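Local coordinates for protein serpin 2 (Anopheles gambiae, PDB 3PZF) that inhibits the clip-domain serine proteases CLIPB4, CLIPB9 and CLIPB10, so restraining phenoloxidase activation and melanization in the mosquito hemolymph, at residues G220-D225 with V281-P286; Q233-P238 with Q366-N371. One frame throughout, in Å; residues are numbered along the deposited sequence.

Contact 1 (G220-D225 with V281-P286)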
ATOM      1  N   GLY A 220      17.807  11.470  17.441  1.00 30.27           N
ATOM      2  CA  GLY A 220      17.982  10.054  17.688  1.00 30.19           C
ATOM      3  C   GLY A 220      19.021   9.418  16.802  1.00 35.85           C
ATOM      4  O   GLY A 220      19.647  10.074  15.981  1.00 31.55           O
ATOM      5  N   GLN A 221      19.209   8.120  17.005  1.00 33.19           N
ATOM      6  CA  GLN A 221      20.105   7.322  16.180  1.00 34.60           C
ATOM      7  C   GLN A 221      19.246   6.573  15.181  1.00 29.66           C
ATOM      8  O   GLN A 221      18.444   5.714  15.572  1.00 29.02           O
ATOM      9  CB  GLN A 221      20.856   6.324  17.058  1.00 42.35           C
ATOM     10  CG  GLN A 221      21.640   6.981  18.199  1.00 56.73           C
ATOM     11  CD  GLN A 221      22.991   7.557  17.767  1.00 73.09           C
ATOM     12  OE1 GLN A 221      23.787   7.989  18.609  1.00 82.72           O
ATOM     13  NE2 GLN A 221      23.258   7.562  16.462  1.00 74.37           N
ATOM     14  N   PHE A 222      19.382   6.902  13.898  1.00 26.42           N
ATOM     15  CA  PHE A 222      18.554   6.277  12.863  1.00 23.68           C
ATOM     16  C   PHE A 222      19.382   5.962  11.619  1.00 25.93           C
ATOM     17  O   PHE A 222      20.299   6.684  11.280  1.00 27.09           O
ATOM     18  CB  PHE A 222      17.426   7.208  12.420  1.00 21.70           C
ATOM     19  CG  PHE A 222      16.559   7.715  13.552  1.00 24.02           C
ATOM     20  CD1 PHE A 222      15.568   6.891  14.102  1.00 25.46           C
ATOM     21  CD2 PHE A 222      16.710   9.008  14.042  1.00 25.49           C
ATOM     22  CE1 PHE A 222      14.758   7.348  15.149  1.00 28.41           C
ATOM     23  CE2 PHE A 222      15.921   9.470  15.085  1.00 33.20           C
ATOM     24  CZ  PHE A 222      14.934   8.646  15.631  1.00 29.25           C
ATOM     25  N   TYR A 223      19.009   4.913  10.905  1.00 20.97           N
ATOM     26  CA  TYR A 223      19.562   4.700   9.571  1.00 26.30           C
ATOM     27  C   TYR A 223      19.168   5.869   8.684  1.00 23.91           C
ATOM     28  O   TYR A 223      17.988   6.268   8.618  1.00 22.02           O
ATOM     29  CB  TYR A 223      19.094   3.379   8.978  1.00 26.43           C
ATOM     30  CG  TYR A 223      19.797   2.184   9.573  1.00 26.36           C
ATOM     31  CD1 TYR A 223      20.901   1.630   8.940  1.00 29.07           C
ATOM     32  CD2 TYR A 223      19.366   1.614  10.764  1.00 29.30           C
ATOM     33  CE1 TYR A 223      21.556   0.539   9.472  1.00 31.24           C
ATOM     34  CE2 TYR A 223      20.016   0.514  11.308  1.00 30.01           C
ATOM     35  CZ  TYR A 223      21.120  -0.002  10.660  1.00 38.02           C
ATOM     36  OH  TYR A 223      21.763  -1.098  11.174  1.00 42.17           O
ATOM     37  N   TYR A 224      20.164   6.386   7.975  1.00 21.91           N
ATOM     38  CA  TYR A 224      20.037   7.648   7.273  1.00 20.79           C
ATOM     39  C   TYR A 224      21.084   7.711   6.167  1.00 26.10           C
ATOM     40  O   TYR A 224      22.190   7.149   6.290  1.00 26.80           O
ATOM     41  CB  TYR A 224      20.266   8.790   8.271  1.00 23.36           C
ATOM     42  CG  TYR A 224      20.514  10.104   7.590  1.00 23.78           C
ATOM     43  CD1 TYR A 224      19.461  10.889   7.145  1.00 24.35           C
ATOM     44  CD2 TYR A 224      21.814  10.544   7.357  1.00 25.19           C
ATOM     45  CE1 TYR A 224      19.693  12.077   6.496  1.00 23.25           C
ATOM     46  CE2 TYR A 224      22.058  11.729   6.708  1.00 26.93           C
ATOM     47  CZ  TYR A 224      20.998  12.498   6.293  1.00 24.48           C
ATOM     48  OH  TYR A 224      21.255  13.672   5.634  1.00 26.79           O
ATOM     49  N   ASP A 225      20.755   8.385   5.076  1.00 22.98           N
ATOM     50  CA  ASP A 225      21.791   8.791   4.126  1.00 25.86           C
ATOM     51  C   ASP A 225      21.275   9.961   3.310  1.00 29.16           C
ATOM     52  O   ASP A 225      20.073  10.094   3.122  1.00 28.42           O
ATOM     53  CB  ASP A 225      22.198   7.620   3.188  1.00 23.01           C
ATOM     54  CG  ASP A 225      23.454   7.947   2.354  1.00 27.86           C
ATOM     55  OD1 ASP A 225      24.388   8.569   2.892  1.00 32.41           O
ATOM     56  OD2 ASP A 225      23.471   7.638   1.148  1.00 26.96           O
ATOM     57  N   VAL A 281      20.731  11.870  14.068  1.00 29.07           N
ATOM     58  CA  VAL A 281      19.952  12.684  13.147  1.00 24.09           C
ATOM     59  C   VAL A 281      18.943  13.492  13.930  1.00 26.47           C
ATOM     60  O   VAL A 281      18.314  12.969  14.842  1.00 28.15           O
ATOM     61  CB  VAL A 281      19.154  11.837  12.142  1.00 21.78           C
ATOM     62  CG1 VAL A 281      18.509  12.731  11.042  1.00 21.96           C
ATOM     63  CG2 VAL A 281      20.045  10.754  11.527  1.00 27.33           C
ATOM     64  N   ASN A 282      18.804  14.759  13.576  1.00 23.76           N
ATOM     65  CA  ASN A 282      17.690  15.559  14.089  1.00 25.23           C
ATOM     66  C   ASN A 282      16.576  15.523  13.060  1.00 25.92           C
ATOM     67  O   ASN A 282      16.763  15.984  11.927  1.00 22.02           O
ATOM     68  CB  ASN A 282      18.086  17.007  14.366  1.00 24.36           C
ATOM     69  CG  ASN A 282      16.942  17.777  15.027  1.00 25.67           C
ATOM     70  OD1 ASN A 282      16.021  18.222  14.356  1.00 24.59           O
ATOM     71  ND2 ASN A 282      16.993  17.896  16.349  1.00 30.35           N
ATOM     72  N   VAL A 283      15.441  14.939  13.447  1.00 22.86           N
ATOM     73  CA  VAL A 283      14.351  14.634  12.541  1.00 22.68           C
ATOM     74  C   VAL A 283      13.188  15.552  12.835  1.00 23.58           C
ATOM     75  O   VAL A 283      12.731  15.616  13.980  1.00 21.49           O
ATOM     76  CB  VAL A 283      13.826  13.185  12.764  1.00 23.01           C
ATOM     77  CG1 VAL A 283      12.576  12.908  11.913  1.00 20.19           C
ATOM     78  CG2 VAL A 283      14.933  12.162  12.460  1.00 21.35           C
ATOM     79  N   THR A 284      12.746  16.276  11.805  1.00 17.86           N
ATOM     80  CA  THR A 284      11.504  17.061  11.869  1.00 19.82           C
ATOM     81  C   THR A 284      10.552  16.531  10.798  1.00 20.95           C
ATOM     82  O   THR A 284      10.929  16.485   9.617  1.00 22.84           O
ATOM     83  CB  THR A 284      11.769  18.567  11.571  1.00 20.34           C
ATOM     84  OG1 THR A 284      12.682  19.094  12.530  1.00 23.87           O
ATOM     85  CG2 THR A 284      10.441  19.387  11.651  1.00 23.60           C
ATOM     86  N   LEU A 285       9.339  16.144  11.209  1.00 19.99           N
ATOM     87  CA  LEU A 285       8.329  15.582  10.305  1.00 17.60           C
ATOM     88  C   LEU A 285       7.004  16.255  10.578  1.00 19.83           C
ATOM     89  O   LEU A 285       6.678  16.536  11.744  1.00 22.64           O
ATOM     90  CB  LEU A 285       8.121  14.098  10.537  1.00 20.72           C
ATOM     91  CG  LEU A 285       9.271  13.188  10.068  1.00 23.27           C
ATOM     92  CD1 LEU A 285       8.955  11.792  10.556  1.00 24.03           C
ATOM     93  CD2 LEU A 285       9.348  13.211   8.550  1.00 22.22           C
ATOM     94  N   PRO A 286       6.238  16.505   9.514  1.00 18.88           N
ATOM     95  CA  PRO A 286       4.890  17.029   9.740  1.00 21.18           C
ATOM     96  C   PRO A 286       3.971  15.878  10.094  1.00 21.96           C
ATOM     97  O   PRO A 286       4.110  14.793   9.514  1.00 20.28           O
ATOM     98  CB  PRO A 286       4.505  17.617   8.379  1.00 23.32           C
ATOM     99  CG  PRO A 286       5.279  16.783   7.376  1.00 18.57           C
ATOM    100  CD  PRO A 286       6.581  16.419   8.081  1.00 20.64           C
TER

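Contact 2 (Q233-P238 with Q366-N371)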
ATOM      1  N   GLN A 233      17.314  12.864   0.724  1.00 22.88           N
ATOM      2  CA  GLN A 233      17.665  12.242   1.988  1.00 19.12           C
ATOM      3  C   GLN A 233      16.745  11.089   2.233  1.00 20.83           C
ATOM      4  O   GLN A 233      15.557  11.134   1.872  1.00 21.80           O
ATOM      5  CB  GLN A 233      17.546  13.247   3.128  1.00 20.07           C
ATOM      6  CG  GLN A 233      18.689  14.307   3.146  1.00 20.09           C
ATOM      7  CD  GLN A 233      18.331  15.437   4.094  1.00 25.51           C
ATOM      8  OE1 GLN A 233      17.355  16.163   3.853  1.00 24.19           O
ATOM      9  NE2 GLN A 233      19.091  15.569   5.192  1.00 26.49           N
ATOM     10  N   ILE A 234      17.285  10.018   2.800  1.00 20.26           N
ATOM     11  CA  ILE A 234      16.433   8.907   3.168  1.00 19.25           C
ATOM     12  C   ILE A 234      16.584   8.610   4.649  1.00 25.50           C
ATOM     13  O   ILE A 234      17.692   8.593   5.167  1.00 22.78           O
ATOM     14  CB  ILE A 234      16.784   7.662   2.324  1.00 23.95           C
ATOM     15  CG1 ILE A 234      16.721   8.032   0.831  1.00 28.27           C
ATOM     16  CG2 ILE A 234      15.827   6.561   2.641  1.00 22.58           C
ATOM     17  CD1 ILE A 234      17.077   6.895  -0.121  1.00 41.58           C
ATOM     18  N   LEU A 235      15.467   8.343   5.317  1.00 18.88           N
ATOM     19  CA  LEU A 235      15.446   8.112   6.770  1.00 18.43           C
ATOM     20  C   LEU A 235      14.584   6.905   7.106  1.00 24.25           C
ATOM     21  O   LEU A 235      13.529   6.714   6.507  1.00 23.17           O
ATOM     22  CB  LEU A 235      14.862   9.357   7.480  1.00 19.70           C
ATOM     23  CG  LEU A 235      14.564   9.217   8.976  1.00 20.67           C
ATOM     24  CD1 LEU A 235      15.861   9.309   9.827  1.00 23.85           C
ATOM     25  CD2 LEU A 235      13.599  10.315   9.452  1.00 21.68           C
ATOM     26  N   ARG A 236      15.003   6.130   8.103  1.00 20.29           N
ATOM     27  CA  ARG A 236      14.228   4.982   8.574  1.00 18.96           C
ATOM     28  C   ARG A 236      13.795   5.195  10.017  1.00 24.21           C
ATOM     29  O   ARG A 236      14.653   5.380  10.885  1.00 21.64           O
ATOM     30  CB  ARG A 236      15.116   3.708   8.501  1.00 18.91           C
ATOM     31  CG  ARG A 236      14.492   2.470   9.173  1.00 17.68           C
ATOM     32  CD  ARG A 236      15.550   1.313   9.166  1.00 20.92           C
ATOM     33  NE  ARG A 236      15.106   0.100   9.845  1.00 22.26           N
ATOM     34  CZ  ARG A 236      15.296  -0.156  11.130  1.00 25.71           C
ATOM     35  NH1 ARG A 236      15.931   0.725  11.895  1.00 23.97           N
ATOM     36  NH2 ARG A 236      14.894  -1.319  11.642  1.00 26.72           N
ATOM     37  N   LEU A 237      12.479   5.151  10.271  1.00 20.58           N
ATOM     38  CA  LEU A 237      11.936   5.120  11.634  1.00 22.07           C
ATOM     39  C   LEU A 237      11.253   3.777  11.857  1.00 22.36           C
ATOM     40  O   LEU A 237      10.214   3.499  11.242  1.00 21.81           O
ATOM     41  CB  LEU A 237      10.889   6.231  11.859  1.00 18.57           C
ATOM     42  CG  LEU A 237      11.411   7.651  11.640  1.00 20.69           C
ATOM     43  CD1 LEU A 237      10.281   8.657  12.058  1.00 19.29           C
ATOM     44  CD2 LEU A 237      12.732   7.904  12.403  1.00 23.98           C
ATOM     45  N   PRO A 238      11.831   2.943  12.717  1.00 19.15           N
ATOM     46  CA  PRO A 238      11.295   1.608  12.991  1.00 22.23           C
ATOM     47  C   PRO A 238      10.072   1.641  13.903  1.00 23.41           C
ATOM     48  O   PRO A 238       9.972   2.523  14.748  1.00 23.56           O
ATOM     49  CB  PRO A 238      12.451   0.924  13.719  1.00 24.07           C
ATOM     50  CG  PRO A 238      13.195   2.065  14.378  1.00 27.23           C
ATOM     51  CD  PRO A 238      13.143   3.148  13.367  1.00 27.32           C
ATOM     52  N   GLN A 366      23.150  15.018  11.832  1.00 27.55           N
ATOM     53  CA  GLN A 366      22.678  15.293  10.481  1.00 24.58           C
ATOM     54  C   GLN A 366      21.261  15.847  10.653  1.00 28.66           C
ATOM     55  O   GLN A 366      20.596  15.495  11.609  1.00 31.70           O
ATOM     56  CB  GLN A 366      22.603  14.005   9.651  1.00 27.41           C
ATOM     57  CG  GLN A 366      23.943  13.243   9.597  1.00 32.89           C
ATOM     58  CD  GLN A 366      25.064  14.159   9.143  1.00 42.18           C
ATOM     59  OE1 GLN A 366      25.971  14.520   9.920  1.00 44.08           O
ATOM     60  NE2 GLN A 366      24.983  14.589   7.892  1.00 37.26           N
ATOM     61  N   ILE A 367      20.800  16.693   9.747  1.00 25.19           N
ATOM     62  CA  ILE A 367      19.481  17.325   9.900  0.50 25.52           C
ATOM     63  C   ILE A 367      18.563  16.866   8.798  1.00 25.18           C
ATOM     64  O   ILE A 367      18.881  17.041   7.634  1.00 24.15           O
ATOM     65  CB  ILE A 367      19.567  18.866   9.806  0.50 21.26           C
ATOM     66  CG1 ILE A 367      20.485  19.416  10.895  0.50 28.09           C
ATOM     67  CG2 ILE A 367      18.158  19.492   9.884  0.50 23.56           C
ATOM     68  CD1 ILE A 367      20.027  19.093  12.277  0.50 32.68           C
ATOM     69  N   PHE A 368      17.404  16.304   9.171  1.00 22.87           N
ATOM     70  CA  PHE A 368      16.406  15.843   8.216  1.00 19.92           C
ATOM     71  C   PHE A 368      15.150  16.655   8.543  1.00 21.62           C
ATOM     72  O   PHE A 368      14.520  16.418   9.557  1.00 21.72           O
ATOM     73  CB  PHE A 368      16.114  14.361   8.444  1.00 21.76           C
ATOM     74  CG  PHE A 368      15.130  13.752   7.468  1.00 20.56           C
ATOM     75  CD1 PHE A 368      15.587  13.104   6.332  1.00 23.40           C
ATOM     76  CD2 PHE A 368      13.747  13.784   7.703  1.00 22.78           C
ATOM     77  CE1 PHE A 368      14.686  12.495   5.436  1.00 23.54           C
ATOM     78  CE2 PHE A 368      12.865  13.168   6.806  1.00 19.98           C
ATOM     79  CZ  PHE A 368      13.348  12.555   5.672  1.00 19.46           C
ATOM     80  N   ASN A 369      14.821  17.620   7.703  1.00 19.61           N
ATOM     81  CA  ASN A 369      13.737  18.551   8.019  1.00 19.31           C
ATOM     82  C   ASN A 369      12.726  18.527   6.901  1.00 25.12           C
ATOM     83  O   ASN A 369      12.896  19.217   5.891  1.00 21.11           O
ATOM     84  CB  ASN A 369      14.285  19.975   8.234  1.00 21.09           C
ATOM     85  CG  ASN A 369      13.184  20.997   8.566  1.00 27.87           C
ATOM     86  OD1 ASN A 369      12.005  20.661   8.787  1.00 22.45           O
ATOM     87  ND2 ASN A 369      13.574  22.269   8.589  1.00 27.84           N
ATOM     88  N   ALA A 370      11.699  17.692   7.064  1.00 20.43           N
ATOM     89  CA  ALA A 370      10.731  17.445   6.002  1.00 18.98           C
ATOM     90  C   ALA A 370       9.646  18.534   5.975  1.00 24.20           C
ATOM     91  O   ALA A 370       8.507  18.272   6.331  1.00 22.96           O
ATOM     92  CB  ALA A 370      10.067  16.053   6.195  1.00 21.55           C
ATOM     93  N   ASN A 371      10.013  19.745   5.576  1.00 19.92           N
ATOM     94  CA  ASN A 371       9.022  20.821   5.435  1.00 18.95           C
ATOM     95  C   ASN A 371       8.702  21.093   3.957  1.00 24.97           C
ATOM     96  O   ASN A 371       8.323  22.199   3.584  1.00 24.72           O
ATOM     97  CB  ASN A 371       9.517  22.079   6.145  1.00 19.94           C
ATOM     98  CG  ASN A 371      10.734  22.689   5.470  1.00 28.57           C
ATOM     99  OD1 ASN A 371      11.359  22.074   4.600  1.00 23.74           O
ATOM    100  ND2 ASN A 371      11.096  23.903   5.895  1.00 24.76           N
TER
HETATM  101  O   HOH W   1      16.570  18.256   5.448  1.00 22.53           O

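Contact 1 (G220-D225 with V281-P286)
Phe222 and Tyr224 of 220-225 both aim their CB atoms at the strand 281-286, and Val281 meets both of them. The aromatic residues approach this valine by different parts. At Phe222 it is the ring that touches: Val281 CB lies at the ring edge, near its plane, 4.2 Å from Phe222 CD2. At Tyr224 it is the root of the side chain, with Val281 CG2 standing 3.8 Å from Tyr224 CB and almost as near to CG. The valine torsion (chi1 -171°) sets CG1 anti to the backbone N and leaves CG2 beside that N, on the side where Tyr224 lies. Two residues on, Val283 adds a methyl to the phenylalanine: its CG2 lies obliquely off the ring, 3.9 Å from Phe222 CE2 and nearly as close to CD2.

Gly220 and Val281 form an antiparallel hydrogen-bonded pair, Gly220 N to Val281 O at 3.0 Å and Val281 N to Gly220 O at 2.8 Å. This is one rung of the ladder between strands 211-227 and 277-295, which continues through backbone bonds of Phe222 with Asn279 and Tyr224 with Glu277. From the pair the two segments diverge, their axes running at 86°. Gly220 carries no side chain, and a CB there would run into the Phe222 ring. Leu235 and Leu237 of strand 232-238 also pack on Phe222, Phe368 touches Val281, and Gln233 is the partner of the Tyr224 hydroxyl.

By serpin topology, 281-286 lies in sheet C (s2C), and 220-225 is where strand 211-227 passes from sheet C (s3C) to sheet B (s1B). Two nearly straight backbone bonds join the glycine and valine, while the side-chain contacts are apolar and, with Phe222, Tyr224, Val281 and Val283 all buried, probably depend on shape and exclusion of water.

Contact 2 (Q233-P238 with Q366-N371)
Gln233 reaches across from strand 232-238 to the backbone of Ile367, passing the ring of Phe368 on the way. Its CB starts against that ring, 3.8 Å from Phe368 CE1 and about as far from CD1, approaching obliquely. CG stands anti to the carbonyl carbon, and the chain is extended beyond it, which carries the amide past the phenylalanine to the strand 366-369. There the two ends of the amide do different work. NE2 donates to Ile367 O at 2.9 Å, with the acceptor close to the amide plane and the N-H...O angle 154°; the donor is tilted from the carbonyl plane. The same nitrogen is also hydrogen-bonded to the hydroxyl of Tyr224. OE1 accepts from a water 2.7 Å away, and the oxygen of this water in turn accepts from Asn369 N at 2.9 Å. The water's further bond to Ile367 O is weak.

In the serpin fold, 366-369 is s1C of sheet C, the strand after the reactive-centre loop, whose reactive bond is assigned to Lys359-Phe360, and it runs parallel to strand 277-295. Strand 232-238, s2B of sheet B, crosses it at 91°. The two strands form no backbone ladder; side chains of 233-238 meet the ring and the backbone of 366-369, joining sheet B to sheet C.

Leu235, two residues after Gln233, covers one face of the Phe368 ring. Its CB makes a CH-pi contact, 4.0 Å from the ring centroid and 18° off the normal, displaced toward the rim, with CE1 the nearest ring atom. Leu250 also touches Phe368, and Leu235 packs in addition on Val283. Leu235 CD2 lies on the same side of the ring as CB, 3.9 Å from Phe368 CD2.

How the contacts relate
From the N terminus the chain runs first through 220-225, then turns back at once into 233-238, the next strand, so the first halves of both contacts are antiparallel neighbours, joined by Asp225 O to Ile234 N. Contact 1 closes when 281-286 returns after a loop of 55 residues that includes helices 257-263 and 266-274. Contact 2 closes later still, at 366-371, beyond the hinge region and reactive bond. The segments alternate along the chain, and the two closures therefore cross. The second halves pair in parallel, with a probable hydrogen bond from Asn282 N to Gln366 O. Together they tie sheet C (281-286, 366-369) to sheet B (232-238), with strand 211-227 passing between the two.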